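Local coordinates for uncharacterized protein (Leptospirillum rubarum, PDB 3O2I) that is of unknown function but assembles as two subunits whose beta-sheet runs on across the interface, at residues B[30-35]-B[74-79]; B[45-50]-B[87-92]. All blocks are in the same frame, centred on the assembly; numbering follows the deposited sequence.

Contact 1 (B[30-35]-B[74-79])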
loop_
_atom_site.group_PDB
_atom_site.type_symbol
_atom_site.label_atom_id
_atom_site.label_comp_id
_atom_site.label_asym_id
_atom_site.label_seq_id
_atom_site.Cartn_x
_atom_site.Cartn_y
_atom_site.Cartn_z
ATOM N N TYR B 30 1.185 7.379 0.211
ATOM C CA TYR B 30 2.492 7.687 0.783
ATOM C C TYR B 30 2.708 6.897 2.065
ATOM O O TYR B 30 2.016 7.101 3.063
ATOM C CB TYR B 30 2.662 9.212 0.996
ATOM C CG TYR B 30 2.616 9.902 -0.331
ATOM C CD1 TYR B 30 3.777 10.142 -1.048
ATOM C CD2 TYR B 30 1.407 10.232 -0.913
ATOM C CE1 TYR B 30 3.729 10.715 -2.301
ATOM C CE2 TYR B 30 1.353 10.815 -2.153
ATOM C CZ TYR B 30 2.516 11.041 -2.845
ATOM O OH TYR B 30 2.456 11.601 -4.090
ATOM N N GLU B 31 3.671 5.985 2.021
ATOM C CA GLU B 31 3.972 5.155 3.171
ATOM C C GLU B 31 5.235 5.586 3.930
ATOM O O GLU B 31 6.258 5.903 3.328
ATOM C CB GLU B 31 4.111 3.701 2.739
ATOM C CG GLU B 31 4.330 2.738 3.879
ATOM C CD GLU B 31 4.610 1.319 3.384
ATOM O OE1 GLU B 31 4.855 1.148 2.172
ATOM O OE2 GLU B 31 4.573 0.383 4.210
ATOM N N LEU B 32 5.144 5.563 5.258
ATOM C CA LEU B 32 6.280 5.814 6.144
ATOM C C LEU B 32 6.551 4.556 6.948
ATOM O O LEU B 32 5.644 3.992 7.573
ATOM C CB LEU B 32 5.970 6.969 7.097
ATOM C CG LEU B 32 5.714 8.350 6.490
ATOM C CD1 LEU B 32 5.075 9.278 7.507
ATOM C CD2 LEU B 32 6.988 8.960 5.949
ATOM N N VAL B 33 7.800 4.113 6.937
ATOM C CA VAL B 33 8.162 2.864 7.591
ATOM C C VAL B 33 9.183 3.075 8.720
ATOM O O VAL B 33 10.199 3.746 8.538
ATOM C CB VAL B 33 8.738 1.871 6.574
ATOM C CG1 VAL B 33 9.180 0.595 7.267
ATOM C CG2 VAL B 33 7.701 1.565 5.455
ATOM N N SER B 34 8.899 2.497 9.882
ATOM C CA SER B 34 9.874 2.405 10.963
ATOM C C SER B 34 10.354 0.966 11.027
ATOM O O SER B 34 9.641 0.082 11.498
ATOM C CB SER B 34 9.256 2.828 12.301
ATOM O OG SER B 34 10.134 2.581 13.392
ATOM N N ARG B 35 11.561 0.733 10.534
ATOM C CA ARG B 35 12.117 -0.609 10.459
ATOM C C ARG B 35 12.546 -1.131 11.829
ATOM O O ARG B 35 13.148 -0.406 12.619
ATOM C CB ARG B 35 13.306 -0.624 9.503
ATOM C CG ARG B 35 12.942 -0.262 8.080
ATOM C CD ARG B 35 14.175 -0.174 7.207
ATOM N NE ARG B 35 13.872 0.512 5.959
ATOM C CZ ARG B 35 14.680 1.384 5.371
ATOM N NH1 ARG B 35 15.850 1.686 5.928
ATOM N NH2 ARG B 35 14.312 1.959 4.228
ATOM N N LEU B 74 9.305 6.575 17.269
ATOM C CA LEU B 74 8.334 7.499 17.853
ATOM C C LEU B 74 8.126 8.721 16.959
ATOM O O LEU B 74 7.005 9.229 16.824
ATOM C CB LEU B 74 8.761 7.937 19.258
ATOM C CG LEU B 74 8.890 6.850 20.330
ATOM C CD1 LEU B 74 9.459 7.413 21.634
ATOM C CD2 LEU B 74 7.551 6.164 20.572
ATOM N N GLN B 75 9.210 9.192 16.348
ATOM C CA GLN B 75 9.144 10.362 15.478
ATOM C C GLN B 75 8.220 10.136 14.282
ATOM O O GLN B 75 7.542 11.058 13.837
ATOM C CB GLN B 75 10.545 10.746 14.992
ATOM C CG GLN B 75 10.564 11.868 13.966
ATOM C CD GLN B 75 10.537 13.242 14.600
ATOM O OE1 GLN B 75 10.254 14.242 13.936
ATOM N NE2 GLN B 75 10.850 13.302 15.891
ATOM N N ILE B 76 8.194 8.908 13.762
ATOM C CA ILE B 76 7.359 8.596 12.604
ATOM C C ILE B 76 5.919 8.996 12.876
ATOM O O ILE B 76 5.254 9.560 12.013
ATOM C CB ILE B 76 7.432 7.113 12.198
ATOM C CG1 ILE B 76 6.716 6.896 10.860
ATOM C CG2 ILE B 76 6.840 6.208 13.282
ATOM C CD1 ILE B 76 6.903 5.494 10.283
ATOM N N LEU B 77 5.460 8.724 14.093
ATOM C CA LEU B 77 4.115 9.091 14.526
ATOM C C LEU B 77 3.873 10.589 14.400
ATOM O O LEU B 77 2.774 11.026 14.045
ATOM C CB LEU B 77 3.886 8.655 15.973
ATOM C CG LEU B 77 3.968 7.155 16.241
ATOM C CD1 LEU B 77 3.711 6.865 17.711
ATOM C CD2 LEU B 77 2.977 6.391 15.347
ATOM N N GLU B 78 4.912 11.371 14.690
ATOM C CA GLU B 78 4.797 12.827 14.691
ATOM C C GLU B 78 4.753 13.388 13.273
ATOM O O GLU B 78 3.925 14.240 12.962
ATOM C CB GLU B 78 5.943 13.464 15.506
ATOM C CG GLU B 78 6.107 12.860 16.902
ATOM C CD GLU B 78 6.761 13.812 17.898
ATOM O OE1 GLU B 78 7.582 13.344 18.724
ATOM O OE2 GLU B 78 6.456 15.024 17.855
ATOM N N VAL B 79 5.649 12.906 12.418
ATOM C CA VAL B 79 5.655 13.267 11.003
ATOM C C VAL B 79 4.294 12.975 10.341
ATOM O O VAL B 79 3.744 13.806 9.605
ATOM C CB VAL B 79 6.769 12.499 10.260
ATOM C CG1 VAL B 79 6.661 12.710 8.753
ATOM C CG2 VAL B 79 8.140 12.921 10.787
#
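Ile76 holds CG1 anti to its backbone N (chi1 -171°) and keeps the next bond extended, so that CD1 reaches straight out from helix 72-87 onto strand 28-35. There Ile76 CD1 lies 3.6 Å from Leu32 CB. Ile76 CD1 also meets the backbone, coming within 3.3 Å of Leu32 O and 3.6 Å of Ser34 N. The methyl therefore sits over the main chain between two residues, Leu32 and Ser34, whose CB atoms are directed toward the helix, with Ser34 CB 4.1 Å from Ile76 CD1 on the far side. Leu32 turns CG beside its own backbone N (chi1 -63°), which carries Leu32 CD1 to Val79 CG1, 4.0 Å away, one helical turn on from Ile76. All these groups are buried. Phe56 and Leu60 of helix 53-63 pack on Leu32, Ile43 of the neighbouring strand touches Ile76, and Trp72 donates its indole N-H to Val33 O. The strand's other edge pairs in parallel with a strand of the second subunit. Segments 30-35 and 74-79 run nearly antiparallel, at 168°, their axes 8.7 Å apart at closest approach: apolar helix-on-sheet packing, as in the core of an alpha+beta fold.

Contact 2 (B[45-50]-B[87-92])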
loop_
_atom_site.group_PDB
_atom_site.type_symbol
_atom_site.label_atom_id
_atom_site.label_comp_id
_atom_site.label_asym_id
_atom_site.label_seq_id
_atom_site.Cartn_x
_atom_site.Cartn_y
_atom_site.Cartn_z
ATOM N N LEU B 45 -0.419 6.875 4.162
ATOM C CA LEU B 45 -1.147 8.133 3.989
ATOM C C LEU B 45 -1.653 8.280 2.558
ATOM O O LEU B 45 -1.013 7.837 1.613
ATOM C CB LEU B 45 -0.249 9.322 4.311
ATOM C CG LEU B 45 0.410 9.358 5.690
ATOM C CD1 LEU B 45 1.171 10.677 5.845
ATOM C CD2 LEU B 45 -0.619 9.212 6.789
ATOM N N LEU B 46 -2.796 8.929 2.410
ATOM C CA LEU B 46 -3.394 9.152 1.105
ATOM C C LEU B 46 -3.409 10.626 0.795
ATOM O O LEU B 46 -3.624 11.440 1.686
ATOM C CB LEU B 46 -4.845 8.659 1.103
ATOM C CG LEU B 46 -5.141 7.194 0.823
ATOM C CD1 LEU B 46 -3.870 6.368 0.895
ATOM C CD2 LEU B 46 -6.234 6.676 1.766
ATOM N N HIS B 47 -3.201 10.970 -0.470
ATOM C CA HIS B 47 -3.395 12.347 -0.920
ATOM C C HIS B 47 -4.005 12.362 -2.317
ATOM O O HIS B 47 -3.713 11.492 -3.134
ATOM C CB HIS B 47 -2.076 13.120 -0.923
ATOM C CG HIS B 47 -2.250 14.601 -0.828
ATOM N ND1 HIS B 47 -2.737 15.362 -1.870
ATOM C CD2 HIS B 47 -2.013 15.463 0.191
ATOM C CE1 HIS B 47 -2.793 16.629 -1.497
ATOM N NE2 HIS B 47 -2.369 16.717 -0.249
ATOM N N SER B 48 -4.850 13.351 -2.585
ATOM C CA SER B 48 -5.469 13.475 -3.898
ATOM C C SER B 48 -4.477 13.912 -4.969
ATOM O O SER B 48 -4.724 13.719 -6.155
ATOM C CB SER B 48 -6.688 14.410 -3.867
ATOM O OG SER B 48 -6.331 15.741 -3.539
ATOM N N GLU B 49 -3.353 14.493 -4.558
ATOM C CA GLU B 49 -2.348 14.920 -5.531
ATOM C C GLU B 49 -1.063 14.104 -5.492
ATOM O O GLU B 49 -0.755 13.450 -4.497
ATOM C CB GLU B 49 -2.036 16.411 -5.393
ATOM C CG GLU B 49 -3.169 17.312 -5.859
ATOM C CD GLU B 49 -2.653 18.613 -6.454
ATOM O OE1 GLU B 49 -2.349 19.552 -5.685
ATOM O OE2 GLU B 49 -2.540 18.691 -7.696
ATOM N N TYR B 50 -0.329 14.140 -6.600
ATOM C CA TYR B 50 0.956 13.469 -6.686
ATOM C C TYR B 50 2.052 14.383 -6.161
ATOM O O TYR B 50 2.151 15.545 -6.553
ATOM C CB TYR B 50 1.267 13.066 -8.130
ATOM C CG TYR B 50 2.695 12.605 -8.337
ATOM C CD1 TYR B 50 3.597 13.378 -9.061
ATOM C CD2 TYR B 50 3.147 11.401 -7.788
ATOM C CE1 TYR B 50 4.915 12.965 -9.241
ATOM C CE2 TYR B 50 4.464 10.983 -7.956
ATOM C CZ TYR B 50 5.341 11.764 -8.685
ATOM O OH TYR B 50 6.645 11.343 -8.851
ATOM N N HIS B 87 -1.005 19.354 5.509
ATOM C CA HIS B 87 -0.983 19.236 4.055
ATOM C C HIS B 87 -2.096 18.376 3.442
ATOM O O HIS B 87 -2.088 18.112 2.239
ATOM C CB HIS B 87 0.398 18.779 3.580
ATOM C CG HIS B 87 1.448 19.841 3.678
ATOM N ND1 HIS B 87 1.521 20.897 2.795
ATOM C CD2 HIS B 87 2.467 20.011 4.553
ATOM C CE1 HIS B 87 2.541 21.671 3.120
ATOM N NE2 HIS B 87 3.129 21.159 4.186
ATOM N N GLY B 88 -3.052 17.957 4.263
ATOM C CA GLY B 88 -4.256 17.320 3.756
ATOM C C GLY B 88 -4.155 15.835 3.449
ATOM O O GLY B 88 -5.014 15.287 2.753
ATOM N N PHE B 89 -3.114 15.182 3.960
ATOM C CA PHE B 89 -3.005 13.729 3.871
ATOM C C PHE B 89 -4.034 13.105 4.810
ATOM O O PHE B 89 -4.314 13.637 5.890
ATOM C CB PHE B 89 -1.605 13.255 4.281
ATOM C CG PHE B 89 -0.515 13.623 3.308
ATOM C CD1 PHE B 89 -0.082 12.715 2.358
ATOM C CD2 PHE B 89 0.108 14.865 3.372
ATOM C CE1 PHE B 89 0.926 13.043 1.470
ATOM C CE2 PHE B 89 1.125 15.201 2.483
ATOM C CZ PHE B 89 1.529 14.301 1.530
ATOM N N VAL B 90 -4.609 11.983 4.398
ATOM C CA VAL B 90 -5.519 11.250 5.267
ATOM C C VAL B 90 -4.891 9.894 5.526
ATOM O O VAL B 90 -4.380 9.264 4.604
ATOM C CB VAL B 90 -6.943 11.118 4.659
ATOM C CG1 VAL B 90 -7.483 12.486 4.310
ATOM C CG2 VAL B 90 -6.935 10.252 3.431
ATOM N N GLU B 91 -4.879 9.467 6.783
ATOM C CA GLU B 91 -4.247 8.198 7.121
ATOM C C GLU B 91 -5.180 7.046 6.803
ATOM O O GLU B 91 -6.349 7.075 7.177
ATOM C CB GLU B 91 -3.856 8.142 8.595
ATOM C CG GLU B 91 -3.123 6.856 8.982
ATOM C CD GLU B 91 -2.681 6.840 10.436
ATOM O OE1 GLU B 91 -3.136 7.712 11.208
ATOM O OE2 GLU B 91 -1.880 5.953 10.803
ATOM N N ALA B 92 -4.655 6.042 6.108
ATOM C CA ALA B 92 -5.415 4.829 5.802
ATOM C C ALA B 92 -5.288 3.879 6.977
ATOM O O ALA B 92 -4.359 4.003 7.786
ATOM C CB ALA B 92 -4.889 4.180 4.547
#
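Strand 41-47 takes on a short antiparallel edge strand here, 90-91, which begins just after helix 72-87 ends and Gly88 turns the chain with positive phi. Leu46 and Val90 form the hydrogen-bonded pair: Leu46 N donates to Val90 O at 2.7 Å, and Val90 N returns a bond to Leu46 O. Beside them Leu45 and Glu91 make a non-hydrogen-bonded pair. On the Leu46 face, Leu46 CB touches Val90 CG2 at 3.5 Å while Leu46 CD2 reaches Ala92 CB; Met27 of the second subunit also packs on Leu46. On the Leu45 face, Leu45 CD2 lies against CA and CB of Glu91, and Leu45 CB comes within 3.9 Å of Phe89 CD1.

Past the paired residues the aromatic side chains take over. His47, with CG anti to the backbone N (chi1 -157°), sends its ring edge-on to Phe89 in a T-shaped stack, planes at 68°, with His47 CD2 over the centre of the phenyl face. Trp51 stacks on Phe89 and meets His47 edge-to-face. Both imidazole nitrogens are used, each by a partner in the ring plane, which fixes the ring's rotation. His47 ND1 accepts from Glu49 N at 2.9 Å, and His47 NE2 donates to His87 O at 2.9 Å. With an alanine here the Glu49 N-H and the His87 carbonyl would probably both lose their imidazole mate, and one face of Phe89 would be stripped of the histidine edge. Of the two imidazole bonds, the one from His47 NE2 to His87 O is the more bent, with 138° at the hydrogen.

Contact 1 is fully buried and apolar, laying helix 72-87 on the sheet; contact 2 is only partly buried and adds an edge strand to that sheet, through backbone bonds and a histidine that grips the chain where the same helix runs out. Contact 1 thus uses the first half of helix 72-87, contact 2 the residues where it gives way to strand 90-91. Strands 28-35 and 41-47 are sheet neighbours, and the contacts meet where Tyr30 N probably hydrogen-bonds to Leu45 O, 2.6 Å away, and Tyr30 CD2 packs on Phe89 CE1 at 3.7 Å. Their centres lie about 14 Å apart, and both touch the second subunit, 30-35 by parallel strand pairing, 45-50 and 87-92 by side-chain packing.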